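PDB 5FJZ: coatomer subunit delta from Saccharomyces cerevisiae, which forms part of the coatomer (COPI) coat, probably serving retrograde Golgi-to-ER transport of dilysine-tagged proteins, and binds a Dsl1 peptide through its mu-homology domain. Local coordinates for residues F138-E143 with F207-P212; D154-I159 with S191-K196. One frame throughout, in Å; residues are numbered along the deposited sequence. Where two conformers were deposited one is given.

Interaction 1: residues F138-E143 with F207-P212; sequences FDVIIE and FTIEAP
Asp139 and Thr208 face each other as a non-hydrogen-bonded pair of an antiparallel ladder, and their side chains, lying side by side, supply the bond that the backbone does not make at this position. Thr208 OG1 donates to Asp139 OD1 over 2.6 Å, reaching the anti side of the carboxylate from 33° out of its plane. The same Thr208 hydroxyl has a second partner in the amide ND2 of Asn170, so OG1 is gripped twice. The main-chain polar atoms of the flanking pairs are satisfied reciprocally. Phe138 N gives its hydrogen to Ile209 O at 2.9 Å, and Phe138 O accepts from Ile209 N. Val140 N meets Phe207 O at 2.8 Å with a C=O...N angle of 176°, whereas Phe207 N reaches Val140 O in the plane of that carbonyl. On the face bearing Val140 and Phe207 the contact is apolar. Val140 CB sits over one face of the Phe207 ring, displaced toward the rim, 4.0 Å from the centroid and 22° off the normal, a CH-pi contact, while Val140 CG1 touches CZ of that ring at 3.7 Å. Ile142 CD1 arrives in the ring plane, 3.9 Å from Phe207 CE1. Past the ladder, the rim of Phe138 brings CE1 within 3.5 Å of Ala211 O. Strands 137-146 and 202-210 are the central pair of a four-stranded antiparallel sheet: strand 123-131 flanks the first through backbone bonds such as Asp139 with Ser130, and strand 168-169 adjoins the second. The apolar face turns to strand 155-159, where Phe207 and Ile209 pack on Ile159.

Interaction 2: residues D154-I159 with S191-K196; sequences DVIFTI and SIKISK
Lys193 lays its aliphatic chain alongside Asp154, CD lying 3.9 Å from Asp154 CB and CE 3.4 Å from Asp154 OD1. Its CG, anti to the backbone N (chi1 176°), lies 4.1 Å from Asp154 CA, which starts the chain along that residue. NZ remains 4.5 Å from Asp154 OD1, too far for a salt bridge with it; its salt bridge is with Glu180. An alanine in place of Lys193 would probably leave Glu180 without that charged mate and open a gap beside Asp154. A water at 2.9 Å donates to Asp154 OD1 and also bonds Ser195 OG. Asp154 and Val155 both face Ile194, forming a G1 beta bulge: Ile194 N bonds Val155 O at 2.8 Å, the return bond from Val155 N to Ile194 O is weak, and Asp154 N turns to Ser195 O, approaching from above that carbonyl's plane. Farther along, Thr158 OG1 and Ser191 OG meet at 2.7 Å, and Ile156 CG2 packs on Ser191 CB at 3.8 Å. On the other face, Phe157 and Ile192 pack on Leu205. The chemistry thus implies an apolar face turned into the domain and a mixed one, where Lys193 is paired with Glu180 while Asp154 OD1 receives a water hydrogen.

Interactions 1 and 2 are antiparallel ladders in different sheets of the mu-homology domain, 138-143 with 207-212 in the four-stranded one and 154-159 with 191-196 in the larger mixed one. Their centres lie 14 Å apart, and their apolar faces meet: Phe207 CG packs on Ile192 CD1 at 3.7 Å, and Ile142 CD1 on Phe157 CD2 at 3.9 Å. Interaction 1 is the more buried; interaction 2 is buried on the face of Val155, Phe157, Ile192 and Ile194 but more exposed toward Lys193 and the corner at Asp154. Each has a more polar face pointing from the shared core, carrying a carboxylate-hydroxyl bond in the first and paired hydroxyls with charged groups in the second. In sequence, both segments of interaction 2 fall between those of interaction 1.

Interaction 1: residues F138-E143 with F207-P212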
ATOM      1  N   PHE A 138     -15.529 -30.962   0.204  1.00 25.42           N
ATOM      2  CA  PHE A 138     -14.724 -31.496   1.264  1.00 22.78           C
ATOM      3  C   PHE A 138     -15.282 -31.327   2.665  1.00 20.48           C
ATOM      4  O   PHE A 138     -15.916 -30.353   2.985  1.00 21.21           O
ATOM      5  CB  PHE A 138     -13.314 -30.900   1.175  1.00 22.77           C
ATOM      6  CG  PHE A 138     -12.593 -31.175  -0.135  1.00 24.73           C
ATOM      7  CD1 PHE A 138     -12.818 -30.382  -1.229  1.00 24.04           C
ATOM      8  CD2 PHE A 138     -11.719 -32.271  -0.263  1.00 24.64           C
ATOM      9  CE1 PHE A 138     -12.213 -30.631  -2.448  1.00 26.33           C
ATOM     10  CE2 PHE A 138     -11.069 -32.516  -1.469  1.00 26.14           C
ATOM     11  CZ  PHE A 138     -11.340 -31.701  -2.569  1.00 29.71           C
ATOM     12  N   ASP A 139     -15.020 -32.343   3.501  1.00 20.98           N
ATOM     13  CA  ASP A 139     -15.346 -32.359   4.885  1.00 19.09           C
ATOM     14  C   ASP A 139     -14.067 -31.882   5.608  1.00 20.98           C
ATOM     15  O   ASP A 139     -12.992 -32.486   5.523  1.00 21.16           O
ATOM     16  CB  ASP A 139     -15.787 -33.754   5.413  1.00 21.56           C
ATOM     17  CG  ASP A 139     -17.077 -34.268   4.795  1.00 26.99           C
ATOM     18  OD1 ASP A 139     -17.965 -33.530   4.341  1.00 31.27           O
ATOM     19  OD2 ASP A 139     -17.251 -35.487   4.767  1.00 30.06           O
ATOM     20  N   VAL A 140     -14.164 -30.702   6.200  1.00 17.97           N
ATOM     21  CA  VAL A 140     -13.085 -30.049   6.845  1.00 17.76           C
ATOM     22  C   VAL A 140     -13.231 -30.068   8.312  1.00 18.38           C
ATOM     23  O   VAL A 140     -14.324 -29.802   8.835  1.00 18.04           O
ATOM     24  CB  VAL A 140     -13.023 -28.555   6.414  1.00 19.02           C
ATOM     25  CG1 VAL A 140     -11.863 -27.846   7.066  1.00 22.30           C
ATOM     26  CG2 VAL A 140     -12.912 -28.447   4.887  1.00 21.00           C
ATOM     27  N   ILE A 141     -12.118 -30.268   9.013  1.00 16.68           N
ATOM     28  CA  ILE A 141     -12.069 -30.094  10.429  1.00 18.06           C
ATOM     29  C   ILE A 141     -10.893 -29.161  10.766  1.00 16.95           C
ATOM     30  O   ILE A 141      -9.744 -29.406  10.392  1.00 18.50           O
ATOM     31  CB  ILE A 141     -11.863 -31.474  11.182  1.00 19.43           C
ATOM     32  CG1 ILE A 141     -13.024 -32.414  10.896  1.00 23.00           C
ATOM     33  CG2 ILE A 141     -11.652 -31.238  12.685  1.00 20.03           C
ATOM     34  CD1 ILE A 141     -12.952 -33.793  11.582  1.00 25.54           C
ATOM     35  N   ILE A 142     -11.226 -28.094  11.436  1.00 17.12           N
ATOM     36  CA  ILE A 142     -10.243 -27.192  11.975  1.00 19.73           C
ATOM     37  C   ILE A 142     -10.205 -27.418  13.463  1.00 19.30           C
ATOM     38  O   ILE A 142     -11.168 -27.121  14.214  1.00 19.88           O
ATOM     39  CB  ILE A 142     -10.598 -25.677  11.698  1.00 17.93           C
ATOM     40  CG1 ILE A 142     -10.763 -25.446  10.219  1.00 16.34           C
ATOM     41  CG2 ILE A 142      -9.421 -24.823  12.235  1.00 20.82           C
ATOM     42  CD1 ILE A 142     -11.323 -24.056   9.824  1.00 17.87           C
ATOM     43  N   GLU A 143      -9.030 -27.782  13.930  1.00 16.11           N
ATOM     44  CA  GLU A 143      -8.803 -27.925  15.351  1.00 21.66           C
ATOM     45  C   GLU A 143      -7.962 -26.840  15.890  1.00 17.51           C
ATOM     46  O   GLU A 143      -7.010 -26.449  15.317  1.00 23.84           O
ATOM     47  CB  GLU A 143      -8.075 -29.247  15.630  1.00 29.18           C
ATOM     48  CG  GLU A 143      -9.079 -30.377  15.526  1.00 40.96           C
ATOM     49  CD  GLU A 143      -8.459 -31.728  15.655  1.00 49.45           C
ATOM     50  OE1 GLU A 143      -7.244 -31.868  15.327  1.00 53.35           O
ATOM     51  OE2 GLU A 143      -9.215 -32.630  16.103  1.00 59.61           O
ATOM     52  N   PHE A 207     -17.098 -28.725   9.060  1.00 16.91           N
ATOM     53  CA  PHE A 207     -18.075 -28.361   8.033  1.00 17.73           C
ATOM     54  C   PHE A 207     -17.751 -28.997   6.748  1.00 17.74           C
ATOM     55  O   PHE A 207     -16.624 -29.481   6.541  1.00 23.17           O
ATOM     56  CB  PHE A 207     -18.178 -26.811   7.919  1.00 21.69           C
ATOM     57  CG  PHE A 207     -16.875 -26.185   7.650  1.00 19.99           C
ATOM     58  CD1 PHE A 207     -15.932 -26.011   8.675  1.00 19.34           C
ATOM     59  CD2 PHE A 207     -16.503 -25.915   6.406  1.00 18.21           C
ATOM     60  CE1 PHE A 207     -14.670 -25.465   8.397  1.00 18.31           C
ATOM     61  CE2 PHE A 207     -15.249 -25.405   6.119  1.00 20.28           C
ATOM     62  CZ  PHE A 207     -14.333 -25.154   7.130  1.00 19.42           C
ATOM     63  N   THR A 208     -18.724 -28.963   5.825  1.00 17.58           N
ATOM     64  CA  THR A 208     -18.548 -29.373   4.505  1.00 18.74           C
ATOM     65  C   THR A 208     -18.742 -28.194   3.552  1.00 17.77           C
ATOM     66  O   THR A 208     -19.681 -27.467   3.695  1.00 19.33           O
ATOM     67  CB  THR A 208     -19.599 -30.468   4.167  1.00 23.59           C
ATOM     68  OG1 THR A 208     -19.445 -31.569   5.092  1.00 26.88           O
ATOM     69  CG2 THR A 208     -19.345 -31.001   2.781  1.00 23.46           C
ATOM     70  N   ILE A 209     -17.829 -28.052   2.649  1.00 18.31           N
ATOM     71  CA  ILE A 209     -17.792 -26.926   1.734  1.00 22.01           C
ATOM     72  C   ILE A 209     -17.363 -27.413   0.385  1.00 21.60           C
ATOM     73  O   ILE A 209     -16.495 -28.275   0.256  1.00 20.42           O
ATOM     74  CB  ILE A 209     -16.850 -25.792   2.277  1.00 20.53           C
ATOM     75  CG1 ILE A 209     -17.000 -24.510   1.446  1.00 19.53           C
ATOM     76  CG2 ILE A 209     -15.398 -26.239   2.302  1.00 21.73           C
ATOM     77  CD1 ILE A 209     -16.355 -23.274   2.149  1.00 21.06           C
ATOM     78  N   GLU A 210     -17.955 -26.842  -0.676  1.00 30.03           N
ATOM     79  CA  GLU A 210     -17.543 -27.133  -2.072  1.00 29.66           C
ATOM     80  C   GLU A 210     -16.245 -26.442  -2.457  1.00 30.85           C
ATOM     81  O   GLU A 210     -16.103 -25.274  -2.186  1.00 35.82           O
ATOM     82  CB  GLU A 210     -18.586 -26.638  -3.073  1.00 35.59           C
ATOM     83  CG  GLU A 210     -19.835 -27.484  -3.180  1.00 41.52           C
ATOM     84  CD  GLU A 210     -20.727 -27.028  -4.325  1.00 53.28           C
ATOM     85  OE1 GLU A 210     -20.506 -25.906  -4.870  1.00 60.42           O
ATOM     86  OE2 GLU A 210     -21.649 -27.797  -4.680  1.00 60.78           O
ATOM     87  N   ALA A 211     -15.339 -27.165  -3.112  1.00 28.11           N
ATOM     88  CA  ALA A 211     -14.164 -26.620  -3.700  1.00 30.29           C
ATOM     89  C   ALA A 211     -13.741 -27.532  -4.822  1.00 35.03           C
ATOM     90  O   ALA A 211     -14.032 -28.727  -4.787  1.00 37.25           O
ATOM     91  CB  ALA A 211     -13.038 -26.559  -2.650  1.00 27.21           C
ATOM     92  N   PRO A 212     -12.975 -27.000  -5.798  1.00 40.91           N
ATOM     93  CA  PRO A 212     -12.583 -27.817  -6.939  1.00 38.84           C
ATOM     94  C   PRO A 212     -11.473 -28.820  -6.680  1.00 39.85           C
ATOM     95  O   PRO A 212     -11.417 -29.845  -7.356  1.00 41.04           O
ATOM     96  CB  PRO A 212     -12.143 -26.777  -7.990  1.00 40.45           C
ATOM     97  CG  PRO A 212     -11.895 -25.506  -7.260  1.00 37.40           C
ATOM     98  CD  PRO A 212     -12.722 -25.570  -6.009  1.00 36.44           C
TER

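Interaction 2: residues D154-I159 with S191-K196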
ATOM      1  N   ASP A 154     -16.427 -14.553  19.341  1.00 23.88           N
ATOM      2  CA  ASP A 154     -16.643 -14.221  17.913  1.00 22.90           C
ATOM      3  C   ASP A 154     -15.403 -14.369  17.072  1.00 21.59           C
ATOM      4  O   ASP A 154     -14.997 -13.446  16.314  1.00 23.50           O
ATOM      5  CB  ASP A 154     -17.219 -12.769  17.793  1.00 26.73           C
ATOM      6  CG  ASP A 154     -18.608 -12.632  18.442  1.00 30.45           C
ATOM      7  OD1 ASP A 154     -19.331 -13.631  18.570  1.00 30.38           O
ATOM      8  OD2 ASP A 154     -18.989 -11.514  18.817  1.00 29.41           O
ATOM      9  N   VAL A 155     -14.828 -15.559  17.083  1.00 20.62           N
ATOM     10  CA  VAL A 155     -13.673 -15.939  16.249  1.00 21.12           C
ATOM     11  C   VAL A 155     -14.147 -16.408  14.857  1.00 21.02           C
ATOM     12  O   VAL A 155     -15.095 -17.171  14.728  1.00 21.73           O
ATOM     13  CB  VAL A 155     -12.932 -17.056  16.926  1.00 19.03           C
ATOM     14  CG1 VAL A 155     -11.696 -17.526  16.151  1.00 21.74           C
ATOM     15  CG2 VAL A 155     -12.564 -16.647  18.344  1.00 19.42           C
ATOM     16  N   ILE A 156     -13.526 -15.884  13.830  1.00 20.45           N
ATOM     17  CA  ILE A 156     -13.946 -16.061  12.466  1.00 18.81           C
ATOM     18  C   ILE A 156     -12.903 -16.810  11.664  1.00 19.66           C
ATOM     19  O   ILE A 156     -11.701 -16.443  11.608  1.00 20.84           O
ATOM     20  CB  ILE A 156     -14.312 -14.722  11.825  1.00 20.09           C
ATOM     21  CG1 ILE A 156     -15.499 -14.147  12.620  1.00 21.05           C
ATOM     22  CG2 ILE A 156     -14.763 -14.951  10.397  1.00 19.52           C
ATOM     23  CD1 ILE A 156     -15.935 -12.777  12.172  1.00 27.39           C
ATOM     24  N   PHE A 157     -13.339 -17.916  11.078  1.00 18.50           N
ATOM     25  CA  PHE A 157     -12.508 -18.673  10.122  1.00 15.42           C
ATOM     26  C   PHE A 157     -12.933 -18.431   8.681  1.00 14.89           C
ATOM     27  O   PHE A 157     -14.151 -18.489   8.372  1.00 16.26           O
ATOM     28  CB  PHE A 157     -12.619 -20.186  10.452  1.00 15.53           C
ATOM     29  CG  PHE A 157     -12.229 -20.513  11.859  1.00 16.85           C
ATOM     30  CD1 PHE A 157     -13.188 -20.383  12.893  1.00 17.18           C
ATOM     31  CD2 PHE A 157     -10.993 -20.986  12.149  1.00 19.48           C
ATOM     32  CE1 PHE A 157     -12.822 -20.630  14.214  1.00 18.03           C
ATOM     33  CE2 PHE A 157     -10.604 -21.244  13.444  1.00 17.57           C
ATOM     34  CZ  PHE A 157     -11.547 -21.102  14.471  1.00 17.66           C
ATOM     35  N   THR A 158     -11.985 -18.123   7.826  1.00 14.69           N
ATOM     36  CA  THR A 158     -12.280 -17.788   6.414  1.00 16.58           C
ATOM     37  C   THR A 158     -11.590 -18.798   5.508  1.00 15.80           C
ATOM     38  O   THR A 158     -10.422 -19.067   5.617  1.00 16.61           O
ATOM     39  CB  THR A 158     -11.926 -16.311   6.050  1.00 17.03           C
ATOM     40  OG1 THR A 158     -12.725 -15.533   6.926  1.00 16.52           O
ATOM     41  CG2 THR A 158     -12.264 -16.032   4.587  1.00 16.93           C
ATOM     42  N   ILE A 159     -12.371 -19.362   4.604  1.00 13.88           N
ATOM     43  CA  ILE A 159     -11.962 -20.274   3.614  1.00 15.39           C
ATOM     44  C   ILE A 159     -12.077 -19.568   2.282  1.00 17.83           C
ATOM     45  O   ILE A 159     -13.163 -19.058   1.945  1.00 16.50           O
ATOM     46  CB  ILE A 159     -12.891 -21.568   3.555  1.00 17.49           C
ATOM     47  CG1 ILE A 159     -13.124 -22.107   4.942  1.00 19.85           C
ATOM     48  CG2 ILE A 159     -12.237 -22.589   2.641  1.00 19.14           C
ATOM     49  CD1 ILE A 159     -11.850 -22.465   5.698  1.00 24.21           C
ATOM     50  N   SER A 191     -16.865 -17.179   5.290  1.00 18.69           N
ATOM     51  CA  SER A 191     -16.489 -16.952   6.671  1.00 17.89           C
ATOM     52  C   SER A 191     -17.484 -17.601   7.625  1.00 17.61           C
ATOM     53  O   SER A 191     -18.717 -17.436   7.497  1.00 20.80           O
ATOM     54  CB  SER A 191     -16.372 -15.480   7.033  1.00 17.34           C
ATOM     55  OG  SER A 191     -15.284 -14.892   6.311  1.00 19.22           O
ATOM     56  N   ILE A 192     -16.937 -18.285   8.610  1.00 13.33           N
ATOM     57  CA  ILE A 192     -17.715 -19.001   9.654  1.00 13.80           C
ATOM     58  C   ILE A 192     -17.288 -18.498  10.986  1.00 14.64           C
ATOM     59  O   ILE A 192     -16.101 -18.506  11.330  1.00 19.43           O
ATOM     60  CB  ILE A 192     -17.517 -20.570   9.622  1.00 15.06           C
ATOM     61  CG1 ILE A 192     -17.908 -21.092   8.265  1.00 17.00           C
ATOM     62  CG2 ILE A 192     -18.349 -21.155  10.787  1.00 16.87           C
ATOM     63  CD1 ILE A 192     -17.395 -22.521   7.957  1.00 19.65           C
ATOM     64  N   LYS A 193     -18.246 -18.105  11.796  1.00 16.29           N
ATOM     65  CA  LYS A 193     -17.963 -17.601  13.085  1.00 14.95           C
ATOM     66  C   LYS A 193     -18.303 -18.567  14.128  1.00 18.57           C
ATOM     67  O   LYS A 193     -19.376 -19.159  14.096  1.00 20.26           O
ATOM     68  CB  LYS A 193     -18.809 -16.373  13.333  1.00 16.62           C
ATOM     69  CG  LYS A 193     -18.710 -15.730  14.706  1.00 20.44           C
ATOM     70  CD  LYS A 193     -19.064 -14.224  14.678  1.00 30.35           C
ATOM     71  CE  LYS A 193     -20.391 -13.927  15.312  1.00 33.80           C
ATOM     72  NZ  LYS A 193     -21.534 -14.637  14.719  1.00 45.35           N
ATOM     73  N   ILE A 194     -17.459 -18.631  15.133  1.00 17.93           N
ATOM     74  CA  ILE A 194     -17.736 -19.362  16.343  0.50 21.35           C
ATOM     75  C   ILE A 194     -17.930 -18.375  17.489  1.00 22.37           C
ATOM     76  O   ILE A 194     -17.186 -17.386  17.622  1.00 20.18           O
ATOM     77  CB  ILE A 194     -16.615 -20.407  16.589  0.50 24.71           C
ATOM     78  CG1 ILE A 194     -17.167 -21.752  16.163  0.50 26.79           C
ATOM     79  CG2 ILE A 194     -16.182 -20.547  18.031  0.50 23.68           C
ATOM     80  CD1 ILE A 194     -16.049 -22.680  15.788  0.50 30.42           C
ATOM     81  N   SER A 195     -18.917 -18.628  18.322  1.00 22.02           N
ATOM     82  CA  SER A 195     -19.266 -17.700  19.401  1.00 23.69           C
ATOM     83  C   SER A 195     -18.213 -17.497  20.455  1.00 24.06           C
ATOM     84  O   SER A 195     -17.946 -16.365  20.851  1.00 17.94           O
ATOM     85  CB  SER A 195     -20.570 -18.166  20.075  1.00 26.33           C
ATOM     86  OG  SER A 195     -21.396 -17.050  20.283  1.00 39.23           O
ATOM     87  N   LYS A 196     -17.569 -18.590  20.885  1.00 25.20           N
ATOM     88  CA  LYS A 196     -16.551 -18.556  21.907  1.00 26.18           C
ATOM     89  C   LYS A 196     -15.497 -19.641  21.742  1.00 22.50           C
ATOM     90  O   LYS A 196     -15.825 -20.778  21.356  1.00 23.63           O
ATOM     91  CB  LYS A 196     -17.164 -18.843  23.302  1.00 32.80           C
ATOM     92  CG  LYS A 196     -18.147 -17.789  23.811  1.00 43.61           C
ATOM     93  CD  LYS A 196     -18.830 -18.296  25.079  1.00 51.95           C
ATOM     94  CE  LYS A 196     -20.215 -17.691  25.280  1.00 58.79           C
ATOM     95  NZ  LYS A 196     -20.152 -16.268  25.725  1.00 60.85           N
TER
HETATM   96  O   HOH W   1     -21.376 -15.512  17.886  1.00 46.68           O